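Aspartate--tRNA(Asp/Asn) ligase (Thermus thermophilus, PDB 1N9W) charges both tRNA(Asp) and tRNA(Asn) with L-aspartate, first activating the amino acid with ATP to form aspartyl-adenylate. Local coordinates at residues L215-E220 and F390-E395. Residues are numbered along the deposited sequence; the frame is centred on the assembly and turned at random.
Sequences LSLDVE and FAIGAE
V219 lies over one face of the F390 ring. V219 CB makes a CH-pi contact, 4.1 Å from the centroid of the F390 ring; V219 CG2 packs against F390 CZ. F390 CG sits between the backbone N and the carbonyl carbon (chi1 63°), which turns the ring under the valine. I392 CG1 meets the ring edge in its plane. On the same side of the sheet L217 and I392 cross obliquely, CB to CB at 4.0 Å. L217 CD2 reaches on to A394 CB, which also packs 3.7 Å from L215 CB. On the opposite face D218 OD2 and S216 OG lie beside the A391 methyl, and G393 brings no side chain.

The strands 215-220 and 390-393 are antiparallel. V219 and F390 exchange two backbone bonds, as do L217 and I392. G393 is the N-cap of the helix that follows, and A394 N, in its first turn, still bonds L215 O at 3.1 Å. There E395 bends back at chi2 (91°). Its OE1 accepts a hydrogen bond from L215 N through the syn lone pair at 3.1 Å; the bond from L215 N to E395 OE2 is weak. E395 OE2 also forms a salt bridge with R411. An alanine here would probably leave L215 N without this acceptor and R411 without this carboxylate.

G393, A394 and E395 belong to the predicted ATP site, and E220 forms a salt bridge with R352, which is predicted to bind L-aspartate. The two strands are neighbours in the middle of the largely antiparallel sheet of the class II synthetase core, between strands 192-198 and 344-351. Helix 227-248 packs on F390, I392 and L217; helix 119-141 touches L215, L217, V219 and E395.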
loop_
_atom_site.group_PDB
_atom_site.type_symbol
_atom_site.label_atom_id
_atom_site.label_comp_id
_atom_site.label_asym_id
_atom_site.label_seq_id
_atom_site.Cartn_x
_atom_site.Cartn_y
_atom_site.Cartn_z
ATOM N N LEU B 215 -8.863 0.621 8.064
ATOM C CA LEU B 215 -7.870 0.020 7.183
ATOM C C LEU B 215 -7.884 -1.494 7.362
ATOM O O LEU B 215 -7.718 -2.001 8.471
ATOM C CB LEU B 215 -6.479 0.570 7.514
ATOM C CG LEU B 215 -5.336 0.225 6.560
ATOM C CD1 LEU B 215 -5.669 0.715 5.163
ATOM C CD2 LEU B 215 -4.044 0.859 7.051
ATOM N N SER B 216 -8.082 -2.214 6.267
ATOM C CA SER B 216 -8.120 -3.670 6.332
ATOM C C SER B 216 -6.979 -4.293 5.533
ATOM O O SER B 216 -6.736 -3.917 4.387
ATOM C CB SER B 216 -9.460 -4.170 5.797
ATOM O OG SER B 216 -9.564 -5.572 5.938
ATOM N N LEU B 217 -6.274 -5.236 6.148
ATOM C CA LEU B 217 -5.174 -5.919 5.468
ATOM C C LEU B 217 -5.707 -7.306 5.142
ATOM O O LEU B 217 -5.716 -8.201 5.986
ATOM C CB LEU B 217 -3.942 -6.012 6.385
ATOM C CG LEU B 217 -3.655 -4.778 7.264
ATOM C CD1 LEU B 217 -2.508 -5.113 8.210
ATOM C CD2 LEU B 217 -3.327 -3.562 6.404
ATOM N N ASP B 218 -6.170 -7.457 3.907
ATOM C CA ASP B 218 -6.758 -8.692 3.416
ATOM C C ASP B 218 -5.761 -9.623 2.731
ATOM O O ASP B 218 -4.857 -9.187 2.005
ATOM C CB ASP B 218 -7.897 -8.361 2.451
ATOM C CG ASP B 218 -8.962 -7.465 3.085
ATOM O OD1 ASP B 218 -9.861 -6.998 2.362
ATOM O OD2 ASP B 218 -8.899 -7.231 4.305
ATOM N N VAL B 219 -5.955 -10.918 2.963
ATOM C CA VAL B 219 -5.105 -11.955 2.395
ATOM C C VAL B 219 -6.000 -13.076 1.864
ATOM O O VAL B 219 -6.941 -13.490 2.535
ATOM C CB VAL B 219 -4.155 -12.544 3.468
ATOM C CG1 VAL B 219 -3.174 -13.508 2.820
ATOM C CG2 VAL B 219 -3.414 -11.428 4.184
ATOM N N GLU B 220 -5.711 -13.557 0.661
ATOM C CA GLU B 220 -6.479 -14.645 0.065
ATOM C C GLU B 220 -5.475 -15.511 -0.706
ATOM O O GLU B 220 -4.667 -14.996 -1.486
ATOM C CB GLU B 220 -7.569 -14.089 -0.871
ATOM C CG GLU B 220 -8.702 -15.070 -1.222
ATOM C CD GLU B 220 -9.732 -15.262 -0.104
ATOM O OE1 GLU B 220 -10.562 -16.189 -0.220
ATOM O OE2 GLU B 220 -9.727 -14.495 0.881
ATOM N N PHE B 390 -8.243 -14.238 4.998
ATOM C CA PHE B 390 -8.579 -13.539 6.226
ATOM C C PHE B 390 -8.223 -12.064 6.083
ATOM O O PHE B 390 -7.525 -11.669 5.144
ATOM C CB PHE B 390 -7.831 -14.176 7.403
ATOM C CG PHE B 390 -6.324 -14.081 7.312
ATOM C CD1 PHE B 390 -5.652 -12.993 7.863
ATOM C CD2 PHE B 390 -5.575 -15.091 6.708
ATOM C CE1 PHE B 390 -4.265 -12.911 7.822
ATOM C CE2 PHE B 390 -4.178 -15.013 6.663
ATOM C CZ PHE B 390 -3.524 -13.920 7.223
ATOM N N ALA B 391 -8.713 -11.253 7.013
ATOM C CA ALA B 391 -8.461 -9.822 6.988
ATOM C C ALA B 391 -8.003 -9.384 8.361
ATOM O O ALA B 391 -8.447 -9.926 9.372
ATOM C CB ALA B 391 -9.731 -9.078 6.596
ATOM N N ILE B 392 -7.115 -8.400 8.397
ATOM C CA ILE B 392 -6.603 -7.897 9.658
ATOM C C ILE B 392 -7.012 -6.448 9.867
ATOM O O ILE B 392 -6.786 -5.601 9.004
ATOM C CB ILE B 392 -5.064 -7.984 9.707
ATOM C CG1 ILE B 392 -4.627 -9.440 9.537
ATOM C CG2 ILE B 392 -4.545 -7.408 11.010
ATOM C CD1 ILE B 392 -3.135 -9.656 9.683
ATOM N N GLY B 393 -7.631 -6.176 11.011
ATOM C CA GLY B 393 -8.041 -4.818 11.327
ATOM C C GLY B 393 -6.799 -4.058 11.729
ATOM O O GLY B 393 -6.387 -4.102 12.889
ATOM N N ALA B 394 -6.199 -3.369 10.762
ATOM C CA ALA B 394 -4.976 -2.610 10.997
ATOM C C ALA B 394 -5.008 -1.739 12.253
ATOM O O ALA B 394 -4.132 -1.860 13.104
ATOM C CB ALA B 394 -4.652 -1.752 9.761
ATOM N N GLU B 395 -6.007 -0.870 12.377
ATOM C CA GLU B 395 -6.078 -0.001 13.543
ATOM C C GLU B 395 -6.227 -0.718 14.877
ATOM O O GLU B 395 -5.635 -0.300 15.869
ATOM C CB GLU B 395 -7.211 1.017 13.411
ATOM C CG GLU B 395 -6.917 2.160 12.468
ATOM C CD GLU B 395 -7.363 1.869 11.063
ATOM O OE1 GLU B 395 -6.963 0.814 10.523
ATOM O OE2 GLU B 395 -8.123 2.683 10.499
#